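Side-chain contacts in uncharacterized protein (Archaeoglobus fulgidus, PDB 3LOT), which probably cleaves 3-keto-5-aminohexanoate, or a related beta-keto acid, with the help of a zinc ion bound in a TIM-barrel-like fold: residues R151-F154 and K155-E158; G210-V213 and E214-L217; T296-E299 and V300-I303. All coordinates share one frame; numbering follows the deposited sequence.

Read from the N terminus, the three contacts come in series, each within one continuous run of chain, so they neither nest nor cross. Contact 1 (151-158) closes the turn between strand 149-150 and the start of helix 154-166. Contact 2 (210-217) follows strand 197-203 and turns the chain into helix 213-226, and contact 3 (296-303) joins the short strand 293-294 to helix 297-304. Their centres lie about 26 to 30 Å apart, at separate stations around the barrel. The shared principle is a helix start fastened by an acidic side chain; contacts 1 and 2 also meet a second subunit, and contact 2 a third, whereas no other chain of the assembly touches contact 3.

Contact 1. Residues R151-F154 and K155-E158; sequences RNTF and KDLE
Thr153 and Asp156 meet where an extended backbone folds into helix 154-166, and Leu157 N donates to Thr153 O at 2.8 Å to close the first turn. The two side chains then exchange bonds with each other's backbone. Thr153 OG1 accepts from Asp156 N at 2.9 Å, nearly straight at 166°; its chi1 of 69° sets the hydroxyl between its own N and carbonyl carbon, facing the helix end. In return Thr153 N donates to Asp156 OD2 at 3.0 Å, reaching the oxygen from above the carboxylate plane. The same hydroxyl is also hydrogen-bonded to Asp147 of the second subunit.

Arg151 crosses Asp156 at about a right angle, its NE making only a long salt bridge to OD2 at 3.9 Å. Water fills in: one molecule lies in the guanidinium plane, accepting from Arg151 NE at 2.6 Å and donating to Asp156 OD1, and another links Asp156 OD2 to Arg151 O. Without the carboxylate, as with an alanine here, Thr153 N is likely to lose its acceptor and both waters their anchor. Leu157 CG lies 3.1 Å from Thr153 O, and its side chain packs on Met187 and Phe114, while the Phe154 ring meets Phe186 of helix 178-189 edge-to-face. The reciprocal pair of bonds is a capping box, with Thr153 as N-cap of a helix that begins at a subunit interface.

Contact 2. Residues G210-V213 and E214-L217; sequences GTAV and EDVL
Asp215 folds back over the turn that precedes its own helix, and its OD2 accepts from Ala212 N at 3.1 Å. The bond is bent, 140° at the hydrogen, and the donor stands 42° out of the carboxylate plane. A chi1 of -62° carries CG to the side of the backbone N, which turns the carboxylate toward the loop and puts Asp215 OD2 3.1 Å from Gly210 C. The methyl of Ala212 sits between two acids, its CB 3.6 Å from Asp215 OD2 and 3.5 Å from Glu214 OE1. Glu214 gets there by a bend at chi2, and a water that accepts from Val213 N gives the same OE1 a weak bond.

Ala212 is the N-cap of helix 213-226, which follows strand 197-203 in the TIM-barrel-like fold. The side-chain half of the cap is missing, though Asp215, three residues on, still takes Ala212 N. Ala212 O starts the regular helix bonding by accepting from Val216 N at 3.2 Å, with a weak further bond from Asp215 N, and Val213 O takes Leu217 N at 3.0 Å.

Beyond this first shell, His203 ND1 is hydrogen-bonded to Gly210 O. Asp215 OD1 forms a salt bridge with Arg225 of the second subunit, so one carboxylate serves both the turn and the interface. Glu214 OE2 is hydrogen-bonded to Gln221 of the third subunit, where Leu217 packs against its own counterpart.

Contact 3. Residues T296-E299 and V300-I303; sequences TPDE and VREI
Asp298 and Arg301 form the salt bridge that joins the two segments. Asp298 OD1 takes a hydrogen bond from Arg301 NH1 at 3.0 Å, within a salt bridge between residues three apart on the helix. The donor comes to the anti side of the carboxylate, and the bond is bent to 142°. The carboxylate and guanidinium planes stand 68° apart, consistent with a one-to-one pairing of OD1 with NH1. Arg301 runs extended from CG to NE, which carries its guanidinium past Pro297, whose CB lies 3.7 Å from NH1. The other terminal nitrogen, NH2, is hydrogen-bonded to Asp80 O and forms a salt bridge with Glu110.

Capping bonds form a second group. Glu299 N donates to Thr296 OG1 at 3.1 Å, and Thr296 N donates to Glu299 OE1 at 2.8 Å in a nearly straight bond of 169°; together they make a capping box around the first turn. Glu299 OE1 is also held by a salt bridge to Arg293, which probably helps to fix the carboxylate in place to receive Thr296 N.

Backbone bonds continue the helix, among them Val300 N to Thr296 O at 2.9 Å and Ile303 N to Glu299 O at 2.8 Å. A water that donates to Glu302 OE1 makes only a weak bond to Glu299 O.

Within the turn, Val300 CG2 makes a close methyl-to-carbonyl contact, 3.4 Å from Thr296 O. Apolar contacts complete the set: Val300 and Ile303 both pack on Ile9 of strand 7-13, and Val300 reaches Val82 of strand 82-85 as well. The chemistry thus implies a division of labour: Glu299 caps the start, Asp298 pairs with Arg301, valine and isoleucine seat the helix against the barrel strands, and the charge of the buried Arg301 is probably balanced by Asp298 and Glu110, with Asp80 O also binding NH2.

Contact 1. Residues R151-F154 and K155-E158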
loop_
_atom_site.group_PDB
_atom_site.type_symbol
_atom_site.label_atom_id
_atom_site.label_comp_id
_atom_site.label_asym_id
_atom_site.label_seq_id
_atom_site.Cartn_x
_atom_site.Cartn_y
_atom_site.Cartn_z
ATOM N N ARG D 151 21.967 -19.261 6.588
ATOM C CA ARG D 151 22.485 -19.255 5.233
ATOM C C ARG D 151 21.641 -20.106 4.259
ATOM O O ARG D 151 21.410 -21.301 4.498
ATOM C CB ARG D 151 23.922 -19.782 5.278
ATOM C CG ARG D 151 24.666 -19.786 3.928
ATOM C CD ARG D 151 25.773 -20.813 3.886
ATOM N NE ARG D 151 26.460 -20.729 2.596
ATOM C CZ ARG D 151 27.403 -19.835 2.314
ATOM N NH1 ARG D 151 27.801 -18.950 3.236
ATOM N NH2 ARG D 151 27.972 -19.841 1.113
ATOM N N ASN D 152 21.198 -19.500 3.157
ATOM C CA ASN D 152 20.448 -20.229 2.142
ATOM C C ASN D 152 20.715 -19.540 0.806
ATOM O O ASN D 152 19.927 -18.707 0.363
ATOM C CB ASN D 152 18.940 -20.282 2.464
ATOM C CG ASN D 152 18.642 -20.784 3.900
ATOM O OD1 ASN D 152 18.491 -22.002 4.109
ATOM N ND2 ASN D 152 18.506 -19.836 4.894
ATOM N N THR D 153 21.853 -19.853 0.215
ATOM C CA THR D 153 22.287 -19.224 -1.008
ATOM C C THR D 153 21.526 -19.771 -2.218
ATOM O O THR D 153 20.850 -20.774 -2.108
ATOM C CB THR D 153 23.786 -19.473 -1.284
ATOM O OG1 THR D 153 23.996 -20.847 -1.595
ATOM C CG2 THR D 153 24.682 -19.041 -0.089
ATOM N N PHE D 154 21.615 -19.098 -3.353
ATOM C CA PHE D 154 20.931 -19.567 -4.528
ATOM C C PHE D 154 21.464 -20.930 -4.930
ATOM O O PHE D 154 20.703 -21.830 -5.280
ATOM C CB PHE D 154 21.016 -18.545 -5.660
ATOM C CG PHE D 154 20.112 -17.380 -5.455
ATOM C CD1 PHE D 154 18.756 -17.513 -5.619
ATOM C CD2 PHE D 154 20.616 -16.139 -5.081
ATOM C CE1 PHE D 154 17.906 -16.437 -5.429
ATOM C CE2 PHE D 154 19.771 -15.068 -4.874
ATOM C CZ PHE D 154 18.395 -15.229 -5.034
ATOM N N LYS D 155 22.770 -21.132 -4.822
ATOM C CA LYS D 155 23.322 -22.473 -5.021
ATOM C C LYS D 155 22.730 -23.512 -4.054
ATOM O O LYS D 155 22.420 -24.632 -4.453
ATOM C CB LYS D 155 24.845 -22.482 -4.868
ATOM C CG LYS D 155 25.477 -23.756 -5.432
ATOM C CD LYS D 155 26.991 -23.682 -5.313
ATOM C CE LYS D 155 27.668 -24.949 -5.817
ATOM N NZ LYS D 155 29.029 -25.160 -5.168
ATOM N N ASP D 156 22.623 -23.162 -2.775
ATOM C CA ASP D 156 21.963 -24.054 -1.800
ATOM C C ASP D 156 20.520 -24.373 -2.251
ATOM O O ASP D 156 20.088 -25.514 -2.200
ATOM C CB ASP D 156 21.844 -23.396 -0.426
ATOM C CG ASP D 156 23.182 -23.227 0.303
ATOM O OD1 ASP D 156 24.162 -23.937 0.005
ATOM O OD2 ASP D 156 23.207 -22.377 1.222
ATOM N N LEU D 157 19.783 -23.351 -2.672
ATOM C CA LEU D 157 18.359 -23.518 -3.000
ATOM C C LEU D 157 18.152 -24.369 -4.267
ATOM O O LEU D 157 17.179 -25.125 -4.371
ATOM C CB LEU D 157 17.663 -22.154 -3.142
ATOM C CG LEU D 157 17.754 -21.283 -1.883
ATOM C CD1 LEU D 157 17.212 -19.888 -2.143
ATOM C CD2 LEU D 157 17.057 -21.969 -0.703
ATOM N N GLU D 158 19.075 -24.274 -5.218
ATOM C CA GLU D 158 19.007 -25.091 -6.400
ATOM C C GLU D 158 19.115 -26.568 -5.993
ATOM O O GLU D 158 18.296 -27.388 -6.412
ATOM C CB GLU D 158 20.132 -24.732 -7.368
ATOM C CG GLU D 158 19.970 -23.373 -8.020
ATOM C CD GLU D 158 21.217 -22.887 -8.749
ATOM O OE1 GLU D 158 22.026 -23.729 -9.218
ATOM O OE2 GLU D 158 21.379 -21.648 -8.879
HETATM O O HOH W 1 26.339 -22.634 0.777
HETATM O O HOH W 2 23.374 -23.445 3.762
#

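Contact 2. Residues G210-V213 and E214-L217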
loop_
_atom_site.group_PDB
_atom_site.type_symbol
_atom_site.label_atom_id
_atom_site.label_comp_id
_atom_site.label_asym_id
_atom_site.label_seq_id
_atom_site.Cartn_x
_atom_site.Cartn_y
_atom_site.Cartn_z
ATOM N N GLY D 210 9.041 -7.064 10.048
ATOM C CA GLY D 210 8.301 -6.933 11.287
ATOM C C GLY D 210 6.873 -7.441 11.274
ATOM O O GLY D 210 6.465 -8.209 10.407
ATOM N N THR D 211 6.131 -7.008 12.261
ATOM C CA THR D 211 4.796 -7.508 12.510
ATOM C C THR D 211 3.673 -6.501 12.265
ATOM O O THR D 211 2.553 -6.729 12.766
ATOM C CB THR D 211 4.678 -7.951 13.976
ATOM O OG1 THR D 211 5.162 -6.890 14.772
ATOM C CG2 THR D 211 5.506 -9.203 14.274
ATOM N N ALA D 212 3.935 -5.397 11.536
ATOM C CA ALA D 212 2.849 -4.470 11.172
ATOM C C ALA D 212 1.857 -5.152 10.226
ATOM O O ALA D 212 2.239 -6.007 9.410
ATOM C CB ALA D 212 3.382 -3.188 10.526
ATOM N N VAL D 213 0.592 -4.747 10.337
ATOM C CA VAL D 213 -0.426 -5.099 9.370
ATOM C C VAL D 213 0.067 -4.746 7.962
ATOM O O VAL D 213 -0.086 -5.537 7.057
ATOM C CB VAL D 213 -1.769 -4.391 9.715
ATOM C CG1 VAL D 213 -2.814 -4.537 8.597
ATOM C CG2 VAL D 213 -2.300 -4.996 11.039
ATOM N N GLU D 214 0.692 -3.564 7.817
ATOM C CA GLU D 214 1.359 -3.158 6.566
ATOM C C GLU D 214 2.314 -4.214 5.978
ATOM O O GLU D 214 2.298 -4.457 4.782
ATOM C CB GLU D 214 2.163 -1.871 6.768
ATOM C CG GLU D 214 1.353 -0.649 6.867
ATOM C CD GLU D 214 0.791 -0.381 8.270
ATOM O OE1 GLU D 214 0.801 -1.306 9.165
ATOM O OE2 GLU D 214 0.332 0.766 8.453
ATOM N N ASP D 215 3.159 -4.807 6.831
ATOM C CA ASP D 215 4.124 -5.813 6.411
ATOM C C ASP D 215 3.451 -7.075 5.902
ATOM O O ASP D 215 3.858 -7.657 4.896
ATOM C CB ASP D 215 5.040 -6.229 7.571
ATOM C CG ASP D 215 5.898 -5.097 8.125
ATOM O OD1 ASP D 215 6.340 -4.166 7.391
ATOM O OD2 ASP D 215 6.130 -5.149 9.359
ATOM N N VAL D 216 2.423 -7.536 6.615
ATOM C CA VAL D 216 1.697 -8.721 6.186
ATOM C C VAL D 216 1.051 -8.467 4.809
ATOM O O VAL D 216 1.240 -9.235 3.865
ATOM C CB VAL D 216 0.661 -9.160 7.244
ATOM C CG1 VAL D 216 -0.166 -10.327 6.690
ATOM C CG2 VAL D 216 1.390 -9.505 8.552
ATOM N N LEU D 217 0.361 -7.347 4.678
ATOM C CA LEU D 217 -0.326 -7.060 3.420
ATOM C C LEU D 217 0.649 -6.975 2.260
ATOM O O LEU D 217 0.391 -7.549 1.172
ATOM C CB LEU D 217 -1.172 -5.804 3.522
ATOM C CG LEU D 217 -2.086 -5.572 2.312
ATOM C CD1 LEU D 217 -3.171 -6.709 2.124
ATOM C CD2 LEU D 217 -2.720 -4.205 2.478
HETATM O O HOH W 3 0.057 -2.767 12.155
#

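Contact 3. Residues T296-E299 and V300-I303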
loop_
_atom_site.group_PDB
_atom_site.type_symbol
_atom_site.label_atom_id
_atom_site.label_comp_id
_atom_site.label_asym_id
_atom_site.label_seq_id
_atom_site.Cartn_x
_atom_site.Cartn_y
_atom_site.Cartn_z
ATOM N N THR D 296 -9.018 -30.903 8.051
ATOM C CA THR D 296 -8.547 -32.207 8.507
ATOM C C THR D 296 -7.194 -32.560 7.855
ATOM O O THR D 296 -6.804 -31.943 6.873
ATOM C CB THR D 296 -9.539 -33.309 8.130
ATOM O OG1 THR D 296 -9.576 -33.438 6.723
ATOM C CG2 THR D 296 -10.960 -33.052 8.658
ATOM N N PRO D 297 -6.458 -33.550 8.410
ATOM C CA PRO D 297 -5.197 -33.865 7.741
ATOM C C PRO D 297 -5.386 -34.274 6.283
ATOM O O PRO D 297 -4.629 -33.821 5.402
ATOM C CB PRO D 297 -4.632 -34.983 8.612
ATOM C CG PRO D 297 -5.102 -34.551 10.000
ATOM C CD PRO D 297 -6.508 -34.142 9.763
ATOM N N ASP D 298 -6.419 -35.054 5.992
ATOM C CA ASP D 298 -6.595 -35.477 4.600
ATOM C C ASP D 298 -6.970 -34.311 3.669
ATOM O O ASP D 298 -6.567 -34.284 2.491
ATOM C CB ASP D 298 -7.556 -36.643 4.486
ATOM C CG ASP D 298 -6.895 -37.982 4.891
ATOM O OD1 ASP D 298 -5.605 -38.112 4.924
ATOM O OD2 ASP D 298 -7.687 -38.915 5.197
ATOM N N GLU D 299 -7.691 -33.332 4.219
ATOM C CA GLU D 299 -7.989 -32.086 3.514
ATOM C C GLU D 299 -6.715 -31.285 3.228
ATOM O O GLU D 299 -6.532 -30.773 2.138
ATOM C CB GLU D 299 -9.004 -31.261 4.327
ATOM C CG GLU D 299 -10.388 -31.849 4.219
ATOM C CD GLU D 299 -11.434 -31.235 5.154
ATOM O OE1 GLU D 299 -11.090 -30.568 6.142
ATOM O OE2 GLU D 299 -12.645 -31.437 4.901
ATOM N N VAL D 300 -5.812 -31.232 4.203
ATOM C CA VAL D 300 -4.535 -30.609 4.012
ATOM C C VAL D 300 -3.810 -31.282 2.817
ATOM O O VAL D 300 -3.267 -30.618 1.907
ATOM C CB VAL D 300 -3.661 -30.674 5.300
ATOM C CG1 VAL D 300 -2.168 -30.341 4.941
ATOM C CG2 VAL D 300 -4.234 -29.706 6.407
ATOM N N ARG D 301 -3.789 -32.608 2.817
ATOM C CA ARG D 301 -3.150 -33.339 1.735
ATOM C C ARG D 301 -3.753 -32.978 0.358
ATOM O O ARG D 301 -3.017 -32.825 -0.628
ATOM C CB ARG D 301 -3.245 -34.845 2.005
ATOM C CG ARG D 301 -2.330 -35.300 3.123
ATOM C CD ARG D 301 -2.368 -36.840 3.373
ATOM N NE ARG D 301 -1.424 -37.079 4.459
ATOM C CZ ARG D 301 -1.736 -37.140 5.747
ATOM N NH1 ARG D 301 -2.988 -37.157 6.158
ATOM N NH2 ARG D 301 -0.772 -37.298 6.629
ATOM N N GLU D 302 -5.070 -32.834 0.285
ATOM C CA GLU D 302 -5.732 -32.559 -1.001
ATOM C C GLU D 302 -5.489 -31.104 -1.377
ATOM O O GLU D 302 -5.276 -30.789 -2.552
ATOM C CB GLU D 302 -7.231 -32.897 -0.926
ATOM C CG GLU D 302 -8.008 -32.773 -2.253
ATOM C CD GLU D 302 -8.387 -31.327 -2.616
ATOM O OE1 GLU D 302 -8.516 -30.489 -1.688
ATOM O OE2 GLU D 302 -8.530 -31.013 -3.829
ATOM N N ILE D 303 -5.519 -30.216 -0.392
ATOM C CA ILE D 303 -5.299 -28.806 -0.653
ATOM C C ILE D 303 -3.887 -28.550 -1.156
ATOM O O ILE D 303 -3.729 -27.891 -2.168
ATOM C CB ILE D 303 -5.563 -27.919 0.583
ATOM C CG1 ILE D 303 -7.063 -27.923 0.932
ATOM C CG2 ILE D 303 -5.044 -26.514 0.346
ATOM C CD1 ILE D 303 -7.392 -27.296 2.289
HETATM O O HOH W 4 -9.615 -31.030 0.554
#